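Local coordinates for protein 5'-nucleotidase SurE (Aquifex aeolicus, PDB 2WQK) that probably hydrolyses nucleoside 5'-monophosphates to nucleosides and phosphate, working as a phosphatase that uses one divalent metal cation per subunit, at residues Leu52-Ile57 with Tyr77-Glu82; Pro86-Ser91 with Asp144-Val149; Gly96-Glu101 with Ser106-Gly111; Ala19-Leu24 with Val30-Pro35. One frame throughout, in Å; residues are numbered along the deposited sequence. Where two conformers were deposited one is given.

Contact 1: residues Leu52-Ile57 with Tyr77-Glu82; sequences LKMRKI and YRVILE
Met54 of strand 52-58 reaches across to Val79 and Ile80 in the last turn of helix 69-80 and is the sole bridge between residues 52-57 and 77-82. From CB the chain runs straight outward: CG is anti to the backbone N (chi1 -178°) and the next torsion is extended too, which carries the sulfur clear of the strand. CB and CG come within touching distance of neither Val79 nor Ile80. SD is the first atom to meet the helix, lying 4.1 Å from both CG1 and CD1 of Ile80, whose side chain it passes at a slant. The chain then bends at its last torsion (49°), turning the terminal methyl between two partners: CE is 3.8 Å from Ile80 CD1 and 3.9 Å from Val79 CG1, with Met54 and Val79 running alongside each other in opposite senses. Leu75 and Val33 also touch Met54, and Tyr201 of the second subunit packs on both Met54 and Val79, close to where Leu52 and Lys53 extend the sheet into that subunit. Between the two segments only a thioether and aliphatic carbons meet, so this contact rests on dispersion and the burial of apolar surface.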
# COMPACT_ATOMS: atom_id res chain seq x y z
N LEU A 52 0.39 16.39 6.15
CA LEU A 52 -0.60 16.23 5.10
C LEU A 52 -0.62 17.47 4.22
O LEU A 52 -0.77 18.58 4.72
CB LEU A 52 -1.97 16.04 5.73
CG LEU A 52 -2.17 14.72 6.51
CD1 LEU A 52 -3.41 14.83 7.41
CD2 LEU A 52 -2.23 13.56 5.55
N LYS A 53 -0.45 17.27 2.92
CA LYS A 53 -0.61 18.37 1.98
C LYS A 53 -2.10 18.58 1.75
O LYS A 53 -2.85 17.63 1.57
CB LYS A 53 0.06 18.06 0.66
CG LYS A 53 1.58 17.86 0.73
CD LYS A 53 2.17 17.86 -0.69
CE LYS A 53 1.81 16.65 -1.48
NZ LYS A 53 2.51 16.68 -2.79
N MET A 54 -2.51 19.84 1.72
CA MET A 54 -3.91 20.15 1.37
C MET A 54 -3.88 21.23 0.32
O MET A 54 -3.21 22.25 0.52
CB MET A 54 -4.75 20.53 2.61
CG MET A 54 -6.26 20.82 2.30
SD MET A 54 -7.26 20.98 3.79
CE MET A 54 -6.34 22.10 4.82
N ARG A 55 -4.57 20.96 -0.79
CA ARG A 55 -4.54 21.79 -2.00
C ARG A 55 -5.93 22.32 -2.31
O ARG A 55 -6.90 21.57 -2.28
CB ARG A 55 -4.12 20.92 -3.19
CG ARG A 55 -2.67 20.48 -3.16
CD ARG A 55 -1.76 21.62 -3.58
NE ARG A 55 -0.35 21.25 -3.52
CZ ARG A 55 0.36 21.17 -2.40
NH1 ARG A 55 -0.19 21.42 -1.22
NH2 ARG A 55 1.63 20.82 -2.49
N LYS A 56 -6.00 23.60 -2.68
CA LYS A 56 -7.26 24.21 -3.08
C LYS A 56 -7.52 23.90 -4.56
O LYS A 56 -6.68 24.24 -5.44
CB LYS A 56 -7.20 25.73 -2.83
CG LYS A 56 -8.48 26.41 -3.17
CD LYS A 56 -8.38 27.91 -2.85
CE LYS A 56 -9.68 28.65 -3.20
NZ LYS A 56 -9.51 30.11 -3.05
N ILE A 57 -8.65 23.26 -4.84
CA ILE A 57 -9.06 22.96 -6.20
C ILE A 57 -9.89 24.14 -6.75
O ILE A 57 -9.74 24.56 -7.92
CB ILE A 57 -9.85 21.68 -6.29
CG1 ILE A 57 -8.99 20.46 -5.84
CG2 ILE A 57 -10.43 21.46 -7.71
CD1 ILE A 57 -9.81 19.29 -5.66
N TYR A 77 -12.48 21.19 9.58
CA TYR A 77 -13.02 21.92 10.71
C TYR A 77 -11.99 22.91 11.27
O TYR A 77 -12.29 24.09 11.45
CB TYR A 77 -13.41 20.93 11.80
CG TYR A 77 -13.78 21.54 13.12
CD1 TYR A 77 -14.81 22.48 13.22
CD2 TYR A 77 -13.14 21.17 14.28
CE1 TYR A 77 -15.21 23.00 14.42
CE2 TYR A 77 -13.51 21.71 15.50
CZ TYR A 77 -14.57 22.62 15.57
OH TYR A 77 -14.91 23.14 16.81
N ARG A 78 -10.77 22.44 11.53
CA ARG A 78 -9.79 23.29 12.21
C ARG A 78 -9.15 24.30 11.30
O ARG A 78 -8.86 25.41 11.75
CB ARG A 78 -8.72 22.45 12.91
CG ARG A 78 -9.32 21.60 13.96
CD ARG A 78 -8.32 21.01 14.97
NE ARG A 78 -9.09 20.14 15.84
CZ ARG A 78 -9.67 20.51 16.97
NH1 ARG A 78 -9.55 21.76 17.43
NH2 ARG A 78 -10.37 19.61 17.65
N VAL A 79 -8.86 23.94 10.06
CA VAL A 79 -8.12 24.85 9.14
C VAL A 79 -9.11 25.60 8.26
O VAL A 79 -9.19 26.85 8.33
CB VAL A 79 -7.07 24.11 8.28
CG1 VAL A 79 -6.32 25.09 7.38
CG2 VAL A 79 -6.09 23.26 9.17
N ILE A 80 -9.92 24.89 7.48
CA ILE A 80 -10.72 25.57 6.45
C ILE A 80 -11.81 26.41 7.11
O ILE A 80 -12.01 27.58 6.75
CB ILE A 80 -11.30 24.57 5.44
CG1 ILE A 80 -10.16 23.77 4.75
CG2 ILE A 80 -12.16 25.29 4.41
CD1 ILE A 80 -9.12 24.65 4.11
N LEU A 81 -12.52 25.82 8.06
CA LEU A 81 -13.59 26.51 8.79
C LEU A 81 -13.15 27.28 10.03
O LEU A 81 -13.99 27.83 10.75
CB LEU A 81 -14.72 25.52 9.13
CG LEU A 81 -15.37 24.82 7.94
CD1 LEU A 81 -16.37 23.79 8.44
CD2 LEU A 81 -15.99 25.86 6.96
N GLU A 82 -11.85 27.26 10.30
CA GLU A 82 -11.31 28.05 11.42
C GLU A 82 -12.00 27.75 12.75
O GLU A 82 -12.28 28.66 13.55
CB GLU A 82 -11.38 29.56 11.07
CG GLU A 82 -10.64 29.92 9.80
CD GLU A 82 -10.66 31.42 9.46
OE1 GLU A 82 -10.98 32.23 10.34
OE2 GLU A 82 -10.34 31.78 8.32

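Contact 2: residues Pro86-Ser91 with Asp144-Val149; sequences PDLVLS and DIVKKV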
# COMPACT_ATOMS: atom_id res chain seq x y z
N PRO A 86 -19.65 23.68 11.39
CA PRO A 86 -20.67 23.75 10.37
C PRO A 86 -21.96 23.19 10.94
O PRO A 86 -21.95 22.61 12.06
CB PRO A 86 -20.08 22.89 9.27
CG PRO A 86 -19.36 21.83 10.03
CD PRO A 86 -18.75 22.52 11.16
N ASP A 87 -23.07 23.33 10.20
CA ASP A 87 -24.33 22.79 10.64
C ASP A 87 -24.32 21.26 10.63
O ASP A 87 -24.97 20.63 11.48
CB ASP A 87 -25.48 23.34 9.80
CG ASP A 87 -25.63 24.84 9.99
OD1 ASP A 87 -26.39 25.20 10.90
OD2 ASP A 87 -24.92 25.64 9.33
N LEU A 88 -23.66 20.71 9.62
CA LEU A 88 -23.54 19.26 9.45
C LEU A 88 -22.21 18.90 8.83
O LEU A 88 -21.62 19.68 8.09
CB LEU A 88 -24.63 18.68 8.51
CG LEU A 88 -26.11 18.77 8.93
CD1 LEU A 88 -27.07 18.56 7.74
CD2 LEU A 88 -26.43 17.78 10.01
N VAL A 89 -21.73 17.69 9.21
CA VAL A 89 -20.69 17.02 8.48
C VAL A 89 -21.38 15.90 7.71
O VAL A 89 -22.18 15.13 8.29
CB VAL A 89 -19.59 16.41 9.41
CG1 VAL A 89 -18.73 15.45 8.62
CG2 VAL A 89 -18.80 17.56 10.08
N LEU A 90 -21.10 15.83 6.40
CA LEU A 90 -21.73 14.87 5.49
C LEU A 90 -20.62 14.11 4.82
O LEU A 90 -19.59 14.66 4.51
CB LEU A 90 -22.55 15.63 4.42
CG LEU A 90 -23.64 16.54 5.02
CD1 LEU A 90 -24.34 17.35 3.91
CD2 LEU A 90 -24.68 15.79 5.84
N SER A 91 -20.83 12.81 4.63
CA SER A 91 -19.82 11.97 4.02
C SER A 91 -20.46 11.07 2.98
O SER A 91 -21.40 10.35 3.28
CB SER A 91 -19.20 11.08 5.13
OG SER A 91 -18.14 10.32 4.61
N ASP A 144 -33.28 15.80 0.47
CA ASP A 144 -34.55 15.73 1.21
C ASP A 144 -34.27 15.45 2.69
O ASP A 144 -34.85 16.07 3.57
CB ASP A 144 -35.47 14.62 0.68
CG ASP A 144 -36.13 14.97 -0.68
OD1 ASP A 144 -36.13 16.16 -1.11
OD2 ASP A 144 -36.59 14.01 -1.33
N ILE A 145 -33.37 14.51 2.95
CA ILE A 145 -33.02 14.15 4.33
C ILE A 145 -32.32 15.30 5.04
O ILE A 145 -32.67 15.62 6.18
CB ILE A 145 -32.19 12.82 4.33
CG1 ILE A 145 -33.07 11.64 3.90
CG2 ILE A 145 -31.51 12.62 5.68
CD1 ILE A 145 -32.29 10.38 3.66
N VAL A 146 -31.34 15.92 4.37
CA VAL A 146 -30.62 17.04 4.97
C VAL A 146 -31.60 18.17 5.34
O VAL A 146 -31.54 18.74 6.44
CB VAL A 146 -29.46 17.55 4.10
CG1 VAL A 146 -28.86 18.81 4.69
CG2 VAL A 146 -28.38 16.45 3.98
N LYS A 147 -32.54 18.44 4.43
CA LYS A 147 -33.51 19.50 4.73
C LYS A 147 -34.30 19.23 6.00
O LYS A 147 -34.41 20.09 6.89
CB LYS A 147 -34.44 19.74 3.55
CG LYS A 147 -35.26 21.00 3.74
CD LYS A 147 -36.14 21.24 2.52
CE LYS A 147 -36.97 22.52 2.77
NZ LYS A 147 -37.85 22.86 1.60
N LYS A 148 -34.75 18.00 6.16
CA LYS A 148 -35.49 17.61 7.35
C LYS A 148 -34.62 17.65 8.61
O LYS A 148 -35.04 18.12 9.67
CB LYS A 148 -36.13 16.23 7.17
CG LYS A 148 -37.24 16.17 6.09
CD LYS A 148 -37.88 14.78 6.06
CE LYS A 148 -39.02 14.62 5.04
NZ LYS A 148 -40.27 15.23 5.55
N VAL A 149 -33.38 17.19 8.50
CA VAL A 149 -32.51 17.17 9.65
C VAL A 149 -32.18 18.59 10.12
O VAL A 149 -32.06 18.87 11.32
CB VAL A 149 -31.22 16.37 9.33
CG1 VAL A 149 -30.13 16.62 10.38
CG2 VAL A 149 -31.58 14.87 9.22
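Leu88 and Leu90 of strand 88-94 point their side chains at Val146 and Val149 on helix 135-152, and the four buried residues make an entirely aliphatic interface. The segment begins with Pro86 and Asp87, which lead into the strand; the Asp87 carboxylate is bonded to the backbone N of Thr3, the first residue of strand 3-7. Leu88 follows and splits its two methyls between successive helix turns. CD1 lies close against Val146 CG1 at 3.5 Å, the two side chains lying alongside with opposite headings, while CD2 rests 3.9 Å from CG1 of Val149. Val146 presents that branch because its CG1 is anti to the backbone N (chi1 173°), leaving CG2 for the next leucine. Val89 alternates to the other face of the sheet, where it packs on helix 107-117. At Leu90 the side chain returns to the first face and meets Val146 tip to tip, with CD1 4.1 Å from Val146 CG2; Leu24 of helix 15-24 touches both residues. Ser91 again faces the opposite layer, where its OG bonds to Thr108 O. The short strand and helix segments run nearly antiparallel, at 161°, with their axes 11.4 Å apart. Helices laid against a parallel sheet in this way, with helix 107-117 covering its other face, are typical of a three-layer alpha/beta sandwich of Rossmann-like type.

Contact 3: residues Gly96-Glu101 with Ser106-Gly111; sequences GPNLGE and SGTVSG. With SO4 (sulfate ion), chain C.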
# COMPACT_ATOMS: atom_id res chain seq x y z
N GLY A 96 -20.94 2.47 -3.42
CA GLY A 96 -21.28 1.14 -2.95
C GLY A 96 -21.87 1.26 -1.56
O GLY A 96 -21.76 2.31 -0.90
N PRO A 97 -22.54 0.20 -1.10
CA PRO A 97 -23.23 0.24 0.18
C PRO A 97 -22.34 0.14 1.40
O PRO A 97 -21.21 -0.35 1.31
CB PRO A 97 -24.17 -0.95 0.12
CG PRO A 97 -23.45 -1.90 -0.76
CD PRO A 97 -22.68 -1.09 -1.78
N ASN A 98 -22.89 0.59 2.53
CA ASN A 98 -22.29 0.36 3.85
C ASN A 98 -23.37 -0.08 4.82
O ASN A 98 -24.04 0.75 5.47
CB ASN A 98 -21.58 1.63 4.29
CG ASN A 98 -20.26 1.80 3.57
OD1 ASN A 98 -19.35 0.97 3.71
ND2 ASN A 98 -20.15 2.88 2.76
N LEU A 99 -23.59 -1.40 4.83
CA LEU A 99 -24.67 -2.03 5.54
C LEU A 99 -24.15 -3.02 6.58
O LEU A 99 -23.07 -3.61 6.44
CB LEU A 99 -25.53 -2.82 4.55
CG LEU A 99 -26.24 -1.95 3.52
CD1 LEU A 99 -26.63 -2.77 2.27
CD2 LEU A 99 -27.46 -1.24 4.11
N GLY A 100 -24.98 -3.22 7.59
CA GLY A 100 -24.77 -4.32 8.51
C GLY A 100 -23.44 -4.26 9.22
O GLY A 100 -22.92 -3.19 9.56
N GLU A 101 -22.85 -5.43 9.39
CA GLU A 101 -21.60 -5.59 10.13
C GLU A 101 -20.45 -4.85 9.52
O GLU A 101 -19.47 -4.43 10.20
CB GLU A 101 -21.21 -7.08 10.18
CG GLU A 101 -22.16 -7.93 10.97
CD GLU A 101 -22.38 -7.42 12.38
OE1 GLU A 101 -21.63 -6.52 12.84
OE2 GLU A 101 -23.31 -7.92 13.05
N SER A 106 -15.94 0.89 7.23
CA SER A 106 -16.23 1.89 6.18
C SER A 106 -15.58 3.25 6.44
O SER A 106 -15.77 3.88 7.51
CB SER A 106 -17.73 2.12 6.14
OG SER A 106 -18.07 3.26 5.34
N GLY A 107 -14.85 3.73 5.45
CA GLY A 107 -14.30 5.08 5.49
C GLY A 107 -15.38 6.14 5.40
O GLY A 107 -15.26 7.22 5.98
N THR A 108 -16.42 5.85 4.60
CA THR A 108 -17.50 6.83 4.50
C THR A 108 -18.16 7.02 5.86
O THR A 108 -18.37 8.15 6.31
CB THR A 108 -18.55 6.37 3.45
OG1 THR A 108 -17.89 6.20 2.20
CG2 THR A 108 -19.71 7.41 3.31
N VAL A 109 -18.46 5.92 6.53
CA VAL A 109 -19.10 6.00 7.84
C VAL A 109 -18.16 6.70 8.84
O VAL A 109 -18.58 7.52 9.63
CB VAL A 109 -19.57 4.62 8.34
CG1 VAL A 109 -20.18 4.74 9.73
CG2 VAL A 109 -20.58 4.04 7.38
N SER A 110 -16.87 6.38 8.80
CA SER A 110 -15.94 6.96 9.77
C SER A 110 -15.82 8.49 9.62
O SER A 110 -15.65 9.20 10.63
CB SER A 110 -14.57 6.28 9.69
OG SER A 110 -13.90 6.56 8.52
N GLY A 111 -15.99 9.00 8.39
CA GLY A 111 -16.03 10.47 8.22
C GLY A 111 -17.18 11.08 9.02
O GLY A 111 -17.01 12.10 9.71
S SO4 C . -15.96 2.97 2.03
O1 SO4 C . -16.44 2.08 0.97
O2 SO4 C . -15.24 4.10 1.36
O3 SO4 C . -17.04 3.53 2.75
O4 SO4 C . -15.02 2.27 2.96
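The anion-binding N terminus of helix 107-117, beside the metal site, brings Asn98 up against Ser106 and Thr108 around a sulfate probably taken from the crystallisation liquor. Sulfate O3 is gripped by four donors: Ser106 OG at 2.8 Å, Thr108 OG1 at 2.9 Å, Thr108 N at 3.0 Å and, from across the contact, Asn98 ND2 at 3.2 Å along a bent path (137°). Gly107 N donates to O4 at 2.9 Å. Ser106 is also the N-cap residue, its OG accepting from Val109 N at 2.9 Å in a nearly straight bond (173°); being anti to its own backbone N (chi1 168°), this OG can serve helix and sulfate together. Asn98 CB meanwhile packs on Val109 CG2. Helix-end N-H groups and hydroxyls turned on one anion, next to Asn94, a ligand of the bound sodium, are consistent with a place for the substrate phosphate. Asn98 lies in the loop between strand 88-94 and the helix. Its ND2 also bonds to Ser126 OG of strand 122-128, and its backbone N and O to the side-chain amides of Asn163 and Asn161 on strand 158-165, so two further strands position it over the helix end.

Contact 4: residues Ala19-Leu24 with Val30-Pro35; sequences ALREAL and VVVVAP
Val30, at the start of the strand segment, wedges its two methyls against Arg21 and Leu24 of helix 15-24, and here the packing is tight. Its CG2 presses on Leu24 CB at 3.5 Å, shorter than usual for two carbons, and lies 3.7 Å from the backbone Arg21 O. Its other branch, CG1, rests 3.9 Å from Arg21 CG, on the aliphatic stem of that side chain. Arg21 leaves the helix with CG anti to the backbone N (chi1 177°) and stays extended as far as NE, which lays its methylenes across the strand. Val32, two residues on, touches the same stem, the two side chains meeting roughly at a right angle, with Val32 CG2 3.9 Å from Arg21 CD. Helix and strand are consecutive elements of the beta-alpha-beta unit formed by strand 3-7, helix 15-24 and strand 29-35; the helix segment runs back against the strand segment at 163°, with axes 9.1 Å apart. Leu6 of the first strand touches both Arg21 and Val30, and Phe61 of strand 61-64 lies against Arg21 and Val32. Beyond CD the contact loosens and turns polar. A water accepts from Arg21 NE at 2.7 Å and donates to Val30 O at 2.8 Å, bridging the guanidinium to the strand backbone. On the helix side NH1 pairs with Glu22 OE2, an oxygen well out of the guanidinium plane, so that charge alone links them, and the exposed Glu22 has a second salt bridge, through OE1, to Lys25.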
# COMPACT_ATOMS: atom_id res chain seq x y z
N ALA A 19 -22.07 14.83 -7.14
CA ALA A 19 -23.54 14.87 -7.22
C ALA A 19 -24.14 15.46 -5.95
O ALA A 19 -25.08 16.27 -5.98
CB ALA A 19 -24.16 13.49 -7.50
N LEU A 20 -23.62 15.02 -4.80
CA LEU A 20 -24.16 15.48 -3.54
C LEU A 20 -23.85 16.97 -3.36
O LEU A 20 -24.72 17.73 -2.91
CB LEU A 20 -23.60 14.63 -2.39
CG LEU A 20 -24.16 14.89 -1.00
CD1 LEU A 20 -25.70 14.85 -0.95
CD2 LEU A 20 -23.50 13.90 -0.02
N ARG A 21 -22.62 17.38 -3.68
CA ARG A 21 -22.21 18.78 -3.57
C ARG A 21 -23.18 19.66 -4.37
O ARG A 21 -23.68 20.67 -3.88
CB ARG A 21 -20.81 18.98 -4.11
CG ARG A 21 -20.37 20.42 -4.09
CD ARG A 21 -19.08 20.55 -4.80
NE ARG A 21 -18.68 21.95 -4.77
CZ ARG A 21 -18.32 22.65 -5.83
NH1 ARG A 21 -18.23 22.10 -7.05
NH2 ARG A 21 -17.99 23.90 -5.65
N GLU A 22 -23.39 19.28 -5.61
CA GLU A 22 -24.26 20.10 -6.50
C GLU A 22 -25.68 20.26 -5.95
O GLU A 22 -26.25 21.38 -5.94
CB GLU A 22 -24.20 19.50 -7.91
CG GLU A 22 -22.83 19.66 -8.57
CD GLU A 22 -22.29 21.12 -8.66
OE1 GLU A 22 -23.07 22.06 -8.87
OE2 GLU A 22 -21.05 21.33 -8.50
N ALA A 23 -26.28 19.15 -5.53
CA ALA A 23 -27.62 19.17 -4.97
C ALA A 23 -27.75 19.99 -3.69
O ALA A 23 -28.77 20.67 -3.47
CB ALA A 23 -28.15 17.73 -4.78
N LEU A 24 -26.72 19.92 -2.85
CA LEU A 24 -26.77 20.61 -1.56
C LEU A 24 -26.69 22.13 -1.64
O LEU A 24 -27.03 22.81 -0.67
CB LEU A 24 -25.62 20.15 -0.66
CG LEU A 24 -25.78 18.76 -0.05
CD1 LEU A 24 -24.42 18.38 0.50
CD2 LEU A 24 -26.86 18.80 1.03
N VAL A 30 -21.60 24.62 0.66
CA VAL A 30 -20.96 23.30 0.73
C VAL A 30 -19.47 23.53 0.69
O VAL A 30 -18.95 24.06 -0.29
CB VAL A 30 -21.35 22.37 -0.46
CG1 VAL A 30 -20.76 20.99 -0.22
CG2 VAL A 30 -22.89 22.34 -0.66
N VAL A 31 -18.77 23.06 1.73
CA VAL A 31 -17.32 23.14 1.77
C VAL A 31 -16.83 21.71 1.67
O VAL A 31 -17.11 20.89 2.55
CB VAL A 31 -16.81 23.81 3.07
CG1 VAL A 31 -15.26 23.80 3.12
CG2 VAL A 31 -17.37 25.28 3.16
N VAL A 32 -16.13 21.42 0.58
CA VAL A 32 -15.64 20.05 0.33
C VAL A 32 -14.19 19.97 0.75
O VAL A 32 -13.35 20.79 0.36
CB VAL A 32 -15.69 19.67 -1.15
CG1 VAL A 32 -14.93 18.36 -1.51
CG2 VAL A 32 -17.14 19.58 -1.59
N VAL A 33 -13.89 18.91 1.51
CA VAL A 33 -12.49 18.55 1.78
C VAL A 33 -12.48 17.02 1.60
O VAL A 33 -13.16 16.31 2.36
CB VAL A 33 -12.03 18.94 3.22
CG1 VAL A 33 -10.56 18.62 3.43
CG2 VAL A 33 -12.30 20.44 3.45
N ALA A 34 -11.75 16.55 0.60
CA ALA A 34 -11.84 15.11 0.27
C ALA A 34 -10.46 14.56 -0.16
O ALA A 34 -9.57 15.31 -0.59
CB ALA A 34 -12.87 14.89 -0.83
N PRO A 35 -10.29 13.24 -0.02
CA PRO A 35 -9.02 12.66 -0.44
C PRO A 35 -8.73 12.85 -1.94
O PRO A 35 -9.64 13.05 -2.74
CB PRO A 35 -9.19 11.15 -0.12
CG PRO A 35 -10.33 11.07 0.89
CD PRO A 35 -11.25 12.25 0.50
O HOH W 1 -17.66 23.28 -2.60

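Overall arrangement
From the N terminus, contact 4 comes first: it closes the short turn from helix 15-24 into strand 29-35. Contact 1 closes next, joining strand 52-58 to the end of helix 69-80. Contact 2 then spans the longest loop, from strand 88-94 to helix 135-152, and contact 3 lies wholly within that span; none cross. Helices 15-24 and 135-152 lie on one face of the sheet and helices 69-80 and 107-117 on the other. Leu24 joins contacts 4 and 2, Val31 and Val33 carry contact 4 through the sheet to contact 1, Leu81 and Pro86 link contacts 1 and 2, and Ser91 ties contact 2 to the anion site of contact 3.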